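Local structure of Rpb7-binding protein seb1 (Schizosaccharomyces pombe 972h-, 5MDT) at residues Gly3-Asp8 and Gln42-Val47; Ile122-Asp127 and Leu143-Lys148. The protein drives transcription termination by binding RNA polymerase II and nascent RNA, the domain described here being its CTD-interacting domain, which probably recognises the polymerase's C-terminal tail. All coordinates share one frame; numbering follows the deposited sequence.

Contact 1: residues Gly3-Asp8 and Gln42-Val47; sequences GIAEFD and QFVASV
Phe7 and Phe43 meet between two helical segments that run nearly parallel, their axes 10.5 Å apart and inclined by 15°, with Ile4 level with Phe43 and Asp8 level with Ser46. The two rings form a T-shaped pair with planes at 77°: Phe43 presents its edge, led by CD2, to one face of Phe7, and Phe43 CD2 stands 3.4 Å from Phe7 CD1. Ile4 takes up a face of the Phe43 ring. With CG1 set opposite the backbone N (chi1 -170°), the chain reaches across so that Ile4 CD1 sits over the ring centre, 3.8 Å from the Phe43 centroid, in a CH-pi contact. The same methyl touches Gln42 CB. At the rim of Phe7, Val47 CG2 approaches CZ to 3.6 Å, near the ring plane. Beside the apolar cluster lies a polar link: Ser46 OG donates to Asp8 OD1 over 2.7 Å, meeting the carboxylate on its syn side and somewhat out of its plane. A leucine in place of Phe7 removes the flat ring, which would probably leave the Phe43 edge without the face it meets and open a gap beside Val47 CG2. The contact thus brings the first turn of helix 4-16 against helix 40-53 in the all-helical CID fold; Phe7 also packs on Leu29 and Leu32 of helix 23-35 and on Ile69 of helix 59-79, where Val47 joins it.

Contact 2: residues Ile122-Asp127 and Leu143-Lys148; sequences ILKLCD and LRSKLK
Leu147 fills the tight, inner half of an antiparallel helix pair, reaching Ile122, Leu123 and Cys126 across axes 10.1 Å apart that run at 162° to each other. Leu147 CD1 lies 3.8 Å from Ile122 CG2 and also meets Leu123 CD2 and Cys126 SG, while Leu147 CD2 rests against Ile122 CB at 3.9 Å. The Leu123 and Leu147 side chains lie alongside one another, pointing opposite ways, whereas Ile122 comes in roughly perpendicular to Leu147. Cys126 SG completes this layer, 4.1 Å from Leu143 CB. The arrangement is a helical hairpin, helices 119-131 and 137-150 closing the right-handed helical array characteristic of CID domains; beneath it, Ile122 packs on Ala110 and Leu147 on Ile111, both of helix 92-113. The outer side is looser and polar. Arg144, extended from CG to NE, lays one face of its guanidinium over Cys126 CB, with NE 3.9 Å from that carbon. Arg144 NH2 donates to Asp127 OD1 over 2.9 Å, at an N-H...O angle of 153°, and it is the anti lone pair of OD1 that accepts; the carboxylate lies near the guanidinium edge with its plane turned by 43°. Glu130 forms a second salt bridge with the same NH2, so two acidic groups probably help to fix the guanidinium's rotation. Farther along the solvent side, Lys148 bends at chi2 and brings NZ to within 3.7 Å of Leu123 CD1.

In the fold
From the N terminus, helix 4-16 is paired with helix 40-53 by contact 1, which closes a loop of 33 residues that takes in helix 23-35. The chain then runs through the long helices 59-79 and 92-113 before contact 2 closes a shorter loop of 15 residues within the final hairpin. The two closures follow in series, neither enclosing nor crossing the other. The centres of contact 1 and contact 2 are about 26 Å apart, on opposite sides of the chain's centre; the nearest atoms of contact 1 and contact 2 are about 11 Å apart. Helices 59-79 and 92-113 bridge the distance: Val47 and Ile122 touch the first, Val44 and Ile122 the second.

Contact 1: residues Gly3-Asp8 and Gln42-Val47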
ATOM      1  N   GLY A   3       2.661 -16.855   7.128  1.00 59.72           N
ATOM      2  CA  GLY A   3       3.938 -16.616   6.472  1.00 54.22           C
ATOM      3  C   GLY A   3       4.023 -15.883   5.143  1.00 44.71           C
ATOM      4  O   GLY A   3       3.033 -15.650   4.428  1.00 41.54           O
ATOM      5  N   ILE A   4       5.253 -15.555   4.790  1.00 37.25           N
ATOM      6  CA  ILE A   4       5.554 -14.839   3.548  1.00 34.21           C
ATOM      7  C   ILE A   4       5.248 -15.701   2.321  1.00 38.81           C
ATOM      8  O   ILE A   4       4.811 -15.146   1.307  1.00 36.42           O
ATOM      9  CB  ILE A   4       6.996 -14.231   3.539  1.00 36.44           C
ATOM     10  CG1 ILE A   4       7.223 -13.267   2.350  1.00 35.25           C
ATOM     11  CG2 ILE A   4       8.089 -15.306   3.608  1.00 39.16           C
ATOM     12  CD1 ILE A   4       6.439 -11.912   2.399  1.00 35.32           C
ATOM     13  N   ALA A   5       5.451 -17.041   2.405  1.00 38.38           N
ATOM     14  CA  ALA A   5       5.167 -17.932   1.273  1.00 39.47           C
ATOM     15  C   ALA A   5       3.667 -17.883   0.916  1.00 41.49           C
ATOM     16  O   ALA A   5       3.320 -17.723  -0.260  1.00 39.86           O
ATOM     17  CB  ALA A   5       5.598 -19.357   1.589  1.00 42.81           C
ATOM     18  N   GLU A   6       2.784 -17.941   1.936  1.00 38.33           N
ATOM     19  CA  GLU A   6       1.336 -17.837   1.704  1.00 38.85           C
ATOM     20  C   GLU A   6       0.982 -16.468   1.099  1.00 39.87           C
ATOM     21  O   GLU A   6       0.195 -16.407   0.152  1.00 39.15           O
ATOM     22  CB  GLU A   6       0.558 -18.054   3.012  1.00 42.28           C
ATOM     23  CG  GLU A   6      -0.942 -18.022   2.797  1.00 53.67           C
ATOM     24  CD  GLU A   6      -1.857 -18.635   3.839  1.00 79.68           C
ATOM     25  OE1 GLU A   6      -1.393 -18.939   4.962  1.00 73.57           O
ATOM     26  OE2 GLU A   6      -3.061 -18.784   3.530  1.00 80.89           O
ATOM     27  N   PHE A   7       1.562 -15.384   1.650  1.00 32.50           N
ATOM     28  CA  PHE A   7       1.324 -14.016   1.172  1.00 30.89           C
ATOM     29  C   PHE A   7       1.690 -13.898  -0.327  1.00 32.65           C
ATOM     30  O   PHE A   7       0.877 -13.391  -1.109  1.00 32.01           O
ATOM     31  CB  PHE A   7       2.188 -13.063   2.030  1.00 31.02           C
ATOM     32  CG  PHE A   7       1.996 -11.576   1.819  1.00 29.81           C
ATOM     33  CD1 PHE A   7       1.084 -10.857   2.594  1.00 30.77           C
ATOM     34  CD2 PHE A   7       2.798 -10.875   0.914  1.00 29.93           C
ATOM     35  CE1 PHE A   7       0.960  -9.469   2.450  1.00 29.90           C
ATOM     36  CE2 PHE A   7       2.694  -9.493   0.782  1.00 30.09           C
ATOM     37  CZ  PHE A   7       1.766  -8.790   1.543  1.00 28.92           C
ATOM     38  N   ASP A   8       2.892 -14.383  -0.725  1.00 31.30           N
ATOM     39  CA  ASP A   8       3.326 -14.331  -2.130  1.00 30.95           C
ATOM     40  C   ASP A   8       2.395 -15.159  -3.037  1.00 36.95           C
ATOM     41  O   ASP A   8       2.134 -14.753  -4.175  1.00 37.28           O
ATOM     42  CB  ASP A   8       4.779 -14.811  -2.263  1.00 32.19           C
ATOM     43  CG  ASP A   8       5.794 -13.897  -1.597  1.00 41.12           C
ATOM     44  OD1 ASP A   8       5.432 -12.734  -1.275  1.00 34.55           O
ATOM     45  OD2 ASP A   8       6.954 -14.341  -1.402  1.00 44.59           O
ATOM     46  N   GLN A  42      10.043  -8.088   4.300  1.00 28.91           N
ATOM     47  CA  GLN A  42       9.672  -9.073   3.253  1.00 27.87           C
ATOM     48  C   GLN A  42       8.289  -8.778   2.691  1.00 28.99           C
ATOM     49  O   GLN A  42       8.085  -8.805   1.488  1.00 26.92           O
ATOM     50  CB  GLN A  42       9.705 -10.523   3.815  1.00 29.99           C
ATOM     51  CG  GLN A  42      11.053 -10.988   4.369  1.00 29.80           C
ATOM     52  CD  GLN A  42      12.156 -10.965   3.307  1.00 39.34           C
ATOM     53  OE1 GLN A  42      11.908 -11.196   2.129  1.00 33.20           O
ATOM     54  NE2 GLN A  42      13.348 -10.550   3.681  1.00 33.86           N
ATOM     55  N   PHE A  43       7.331  -8.506   3.559  1.00 27.79           N
ATOM     56  CA  PHE A  43       5.956  -8.234   3.103  1.00 26.12           C
ATOM     57  C   PHE A  43       5.891  -6.932   2.309  1.00 28.03           C
ATOM     58  O   PHE A  43       5.277  -6.907   1.238  1.00 27.98           O
ATOM     59  CB  PHE A  43       5.059  -8.176   4.358  1.00 28.76           C
ATOM     60  CG  PHE A  43       4.830  -9.551   4.971  1.00 30.68           C
ATOM     61  CD1 PHE A  43       5.728 -10.085   5.891  1.00 34.26           C
ATOM     62  CD2 PHE A  43       3.743 -10.321   4.600  1.00 33.06           C
ATOM     63  CE1 PHE A  43       5.529 -11.368   6.424  1.00 35.68           C
ATOM     64  CE2 PHE A  43       3.530 -11.592   5.155  1.00 34.84           C
ATOM     65  CZ  PHE A  43       4.417 -12.105   6.068  1.00 34.36           C
ATOM     66  N   VAL A  44       6.540  -5.856   2.785  1.00 26.77           N
ATOM     67  CA  VAL A  44       6.533  -4.583   2.051  1.00 26.49           C
ATOM     68  C   VAL A  44       7.231  -4.762   0.654  1.00 26.75           C
ATOM     69  O   VAL A  44       6.667  -4.366  -0.380  1.00 27.31           O
ATOM     70  CB  VAL A  44       7.095  -3.393   2.879  1.00 30.14           C
ATOM     71  CG1 VAL A  44       7.133  -2.107   2.042  1.00 31.03           C
ATOM     72  CG2 VAL A  44       6.249  -3.175   4.149  1.00 30.68           C
ATOM     73  N   ALA A  45       8.381  -5.426   0.623  1.00 26.61           N
ATOM     74  CA  ALA A  45       9.083  -5.697  -0.649  1.00 25.19           C
ATOM     75  C   ALA A  45       8.220  -6.568  -1.587  1.00 27.41           C
ATOM     76  O   ALA A  45       8.245  -6.355  -2.804  1.00 27.39           O
ATOM     77  CB  ALA A  45      10.445  -6.376  -0.375  1.00 26.77           C
ATOM     78  N   SER A  46       7.493  -7.560  -1.054  1.00 24.29           N
ATOM     79  CA  SER A  46       6.619  -8.398  -1.898  1.00 23.62           C
ATOM     80  C   SER A  46       5.464  -7.570  -2.518  1.00 27.71           C
ATOM     81  O   SER A  46       5.120  -7.777  -3.681  1.00 26.64           O
ATOM     82  CB  SER A  46       6.085  -9.593  -1.106  1.00 27.54           C
ATOM     83  OG  SER A  46       7.090 -10.593  -0.990  1.00 28.94           O
ATOM     84  N   VAL A  47       4.886  -6.606  -1.764  1.00 25.65           N
ATOM     85  CA  VAL A  47       3.840  -5.740  -2.338  1.00 25.49           C
ATOM     86  C   VAL A  47       4.468  -4.878  -3.467  1.00 27.01           C
ATOM     87  O   VAL A  47       3.847  -4.690  -4.515  1.00 27.78           O
ATOM     88  CB  VAL A  47       3.248  -4.863  -1.224  1.00 27.88           C
ATOM     89  CG1 VAL A  47       2.315  -3.789  -1.808  1.00 28.36           C
ATOM     90  CG2 VAL A  47       2.520  -5.736  -0.209  1.00 28.07           C
TER

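Contact 2: residues Ile122-Asp127 and Leu143-Lys148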
ATOM      1  N   ILE A 122      -7.468   6.797  -6.486  1.00 43.11           N
ATOM      2  CA  ILE A 122      -6.214   7.009  -5.748  1.00 41.58           C
ATOM      3  C   ILE A 122      -6.325   8.330  -4.972  1.00 47.75           C
ATOM      4  O   ILE A 122      -5.860   8.403  -3.834  1.00 47.17           O
ATOM      5  CB  ILE A 122      -4.993   6.953  -6.688  1.00 43.83           C
ATOM      6  CG1 ILE A 122      -5.048   5.665  -7.550  1.00 43.07           C
ATOM      7  CG2 ILE A 122      -3.667   7.000  -5.867  1.00 44.36           C
ATOM      8  CD1 ILE A 122      -3.950   5.587  -8.711  1.00 41.54           C
ATOM      9  N   LEU A 123      -7.020   9.332  -5.543  1.00 48.19           N
ATOM     10  CA  LEU A 123      -7.305  10.578  -4.824  1.00 51.53           C
ATOM     11  C   LEU A 123      -8.084  10.247  -3.556  1.00 55.48           C
ATOM     12  O   LEU A 123      -7.767  10.792  -2.499  1.00 58.09           O
ATOM     13  CB  LEU A 123      -8.108  11.583  -5.672  1.00 55.22           C
ATOM     14  CG  LEU A 123      -7.336  12.514  -6.566  1.00 62.05           C
ATOM     15  CD1 LEU A 123      -8.282  13.563  -7.137  1.00 65.91           C
ATOM     16  CD2 LEU A 123      -6.220  13.238  -5.808  1.00 65.56           C
ATOM     17  N   LYS A 124      -9.061   9.314  -3.644  1.00 50.02           N
ATOM     18  CA  LYS A 124      -9.842   8.853  -2.489  1.00 50.63           C
ATOM     19  C   LYS A 124      -8.948   8.230  -1.403  1.00 50.10           C
ATOM     20  O   LYS A 124      -9.231   8.413  -0.220  1.00 50.91           O
ATOM     21  CB  LYS A 124     -10.970   7.900  -2.902  1.00 52.90           C
ATOM     22  CG  LYS A 124     -12.162   8.634  -3.498  1.00 68.11           C
ATOM     23  CD  LYS A 124     -13.157   7.703  -4.177  1.00 80.04           C
ATOM     24  CE  LYS A 124     -14.523   8.349  -4.316  1.00 94.84           C
ATOM     25  NZ  LYS A 124     -14.504   9.562  -5.188  1.00105.02           N
ATOM     26  N   LEU A 125      -7.857   7.534  -1.791  1.00 45.31           N
ATOM     27  CA  LEU A 125      -6.918   6.989  -0.822  1.00 43.05           C
ATOM     28  C   LEU A 125      -6.188   8.113  -0.080  1.00 48.28           C
ATOM     29  O   LEU A 125      -6.023   8.023   1.133  1.00 48.58           O
ATOM     30  CB  LEU A 125      -5.931   6.015  -1.476  1.00 39.78           C
ATOM     31  CG  LEU A 125      -6.498   4.689  -2.006  1.00 41.57           C
ATOM     32  CD1 LEU A 125      -5.404   3.888  -2.721  1.00 39.47           C
ATOM     33  CD2 LEU A 125      -7.135   3.862  -0.902  1.00 43.11           C
ATOM     34  N   CYS A 126      -5.821   9.194  -0.785  1.00 47.85           N
ATOM     35  CA  CYS A 126      -5.171  10.361  -0.175  1.00 51.38           C
ATOM     36  C   CYS A 126      -6.042  10.956   0.932  1.00 57.69           C
ATOM     37  O   CYS A 126      -5.512  11.322   1.980  1.00 59.07           O
ATOM     38  CB  CYS A 126      -4.822  11.405  -1.229  1.00 54.23           C
ATOM     39  SG  CYS A 126      -3.645  10.817  -2.465  1.00 56.11           S
ATOM     40  N   ASP A 127      -7.371  11.017   0.703  1.00 55.10           N
ATOM     41  CA  ASP A 127      -8.352  11.516   1.671  1.00 57.74           C
ATOM     42  C   ASP A 127      -8.368  10.623   2.915  1.00 60.65           C
ATOM     43  O   ASP A 127      -8.360  11.142   4.033  1.00 62.82           O
ATOM     44  CB  ASP A 127      -9.761  11.547   1.051  1.00 60.82           C
ATOM     45  CG  ASP A 127     -10.023  12.646   0.033  1.00 71.94           C
ATOM     46  OD1 ASP A 127      -9.257  13.636   0.014  1.00 75.03           O
ATOM     47  OD2 ASP A 127     -11.009  12.528  -0.722  1.00 77.57           O
ATOM     48  N   LEU A 143       1.404  13.868  -3.884  1.00 59.64           N
ATOM     49  CA  LEU A 143       0.582  12.828  -4.516  1.00 55.54           C
ATOM     50  C   LEU A 143      -0.658  13.420  -5.173  1.00 58.07           C
ATOM     51  O   LEU A 143      -0.948  13.082  -6.317  1.00 55.75           O
ATOM     52  CB  LEU A 143       0.167  11.724  -3.524  1.00 52.97           C
ATOM     53  CG  LEU A 143       1.269  10.926  -2.834  1.00 55.26           C
ATOM     54  CD1 LEU A 143       0.686  10.073  -1.715  1.00 53.44           C
ATOM     55  CD2 LEU A 143       2.055  10.059  -3.827  1.00 55.01           C
ATOM     56  N   ARG A 144      -1.385  14.302  -4.462  1.00 57.99           N
ATOM     57  CA  ARG A 144      -2.578  14.939  -5.008  1.00 59.94           C
ATOM     58  C   ARG A 144      -2.268  15.747  -6.262  1.00 67.75           C
ATOM     59  O   ARG A 144      -2.985  15.620  -7.251  1.00 67.57           O
ATOM     60  CB  ARG A 144      -3.270  15.811  -3.957  1.00 64.02           C
ATOM     61  CG  ARG A 144      -4.084  14.998  -2.969  1.00 66.23           C
ATOM     62  CD  ARG A 144      -4.808  15.933  -2.034  1.00 76.55           C
ATOM     63  NE  ARG A 144      -5.765  15.221  -1.193  1.00 76.76           N
ATOM     64  CZ  ARG A 144      -5.719  15.195   0.133  1.00 85.97           C
ATOM     65  NH1 ARG A 144      -4.762  15.846   0.784  1.00 71.27           N
ATOM     66  NH2 ARG A 144      -6.640  14.535   0.820  1.00 71.68           N
ATOM     67  N   SER A 145      -1.181  16.542  -6.232  1.00 68.15           N
ATOM     68  CA  SER A 145      -0.729  17.378  -7.355  1.00 70.51           C
ATOM     69  C   SER A 145      -0.467  16.528  -8.603  1.00 70.44           C
ATOM     70  O   SER A 145      -0.951  16.871  -9.683  1.00 71.87           O
ATOM     71  CB  SER A 145       0.522  18.159  -6.966  1.00 77.91           C
ATOM     72  OG  SER A 145       1.104  18.832  -8.072  1.00 92.72           O
ATOM     73  N   LYS A 146       0.257  15.403  -8.437  1.00 62.15           N
ATOM     74  CA  LYS A 146       0.596  14.457  -9.499  1.00 58.46           C
ATOM     75  C   LYS A 146      -0.645  13.804 -10.102  1.00 58.76           C
ATOM     76  O   LYS A 146      -0.741  13.699 -11.324  1.00 58.43           O
ATOM     77  CB  LYS A 146       1.607  13.407  -8.998  1.00 57.49           C
ATOM     78  CG  LYS A 146       3.026  13.956  -8.867  1.00 68.01           C
ATOM     79  CD  LYS A 146       3.972  12.930  -8.249  1.00 72.93           C
ATOM     80  CE  LYS A 146       5.398  13.425  -8.184  1.00 83.02           C
ATOM     81  NZ  LYS A 146       5.588  14.457  -7.130  1.00 94.43           N
ATOM     82  N   LEU A 147      -1.616  13.395  -9.250  1.00 53.49           N
ATOM     83  CA  LEU A 147      -2.864  12.798  -9.728  1.00 51.85           C
ATOM     84  C   LEU A 147      -3.708  13.801 -10.517  1.00 58.27           C
ATOM     85  O   LEU A 147      -4.156  13.483 -11.623  1.00 56.82           O
ATOM     86  CB  LEU A 147      -3.665  12.175  -8.558  1.00 49.95           C
ATOM     87  CG  LEU A 147      -3.017  10.940  -7.931  1.00 51.42           C
ATOM     88  CD1 LEU A 147      -3.529  10.712  -6.510  1.00 51.76           C
ATOM     89  CD2 LEU A 147      -3.254   9.708  -8.780  1.00 52.05           C
ATOM     90  N   LYS A 148      -3.858  15.034  -9.989  1.00 58.95           N
ATOM     91  CA  LYS A 148      -4.624  16.115 -10.619  1.00 64.03           C
ATOM     92  C   LYS A 148      -4.040  16.452 -11.994  1.00 70.87           C
ATOM     93  O   LYS A 148      -4.794  16.573 -12.958  1.00 73.64           O
ATOM     94  CB  LYS A 148      -4.673  17.355  -9.708  1.00 70.10           C
ATOM     95  CG  LYS A 148      -5.436  17.153  -8.389  1.00 83.39           C
ATOM     96  CD  LYS A 148      -6.955  17.242  -8.526  1.00 91.78           C
ATOM     97  CE  LYS A 148      -7.620  17.298  -7.174  1.00 98.51           C
ATOM     98  NZ  LYS A 148      -9.099  17.197  -7.279  1.00105.45           N
TER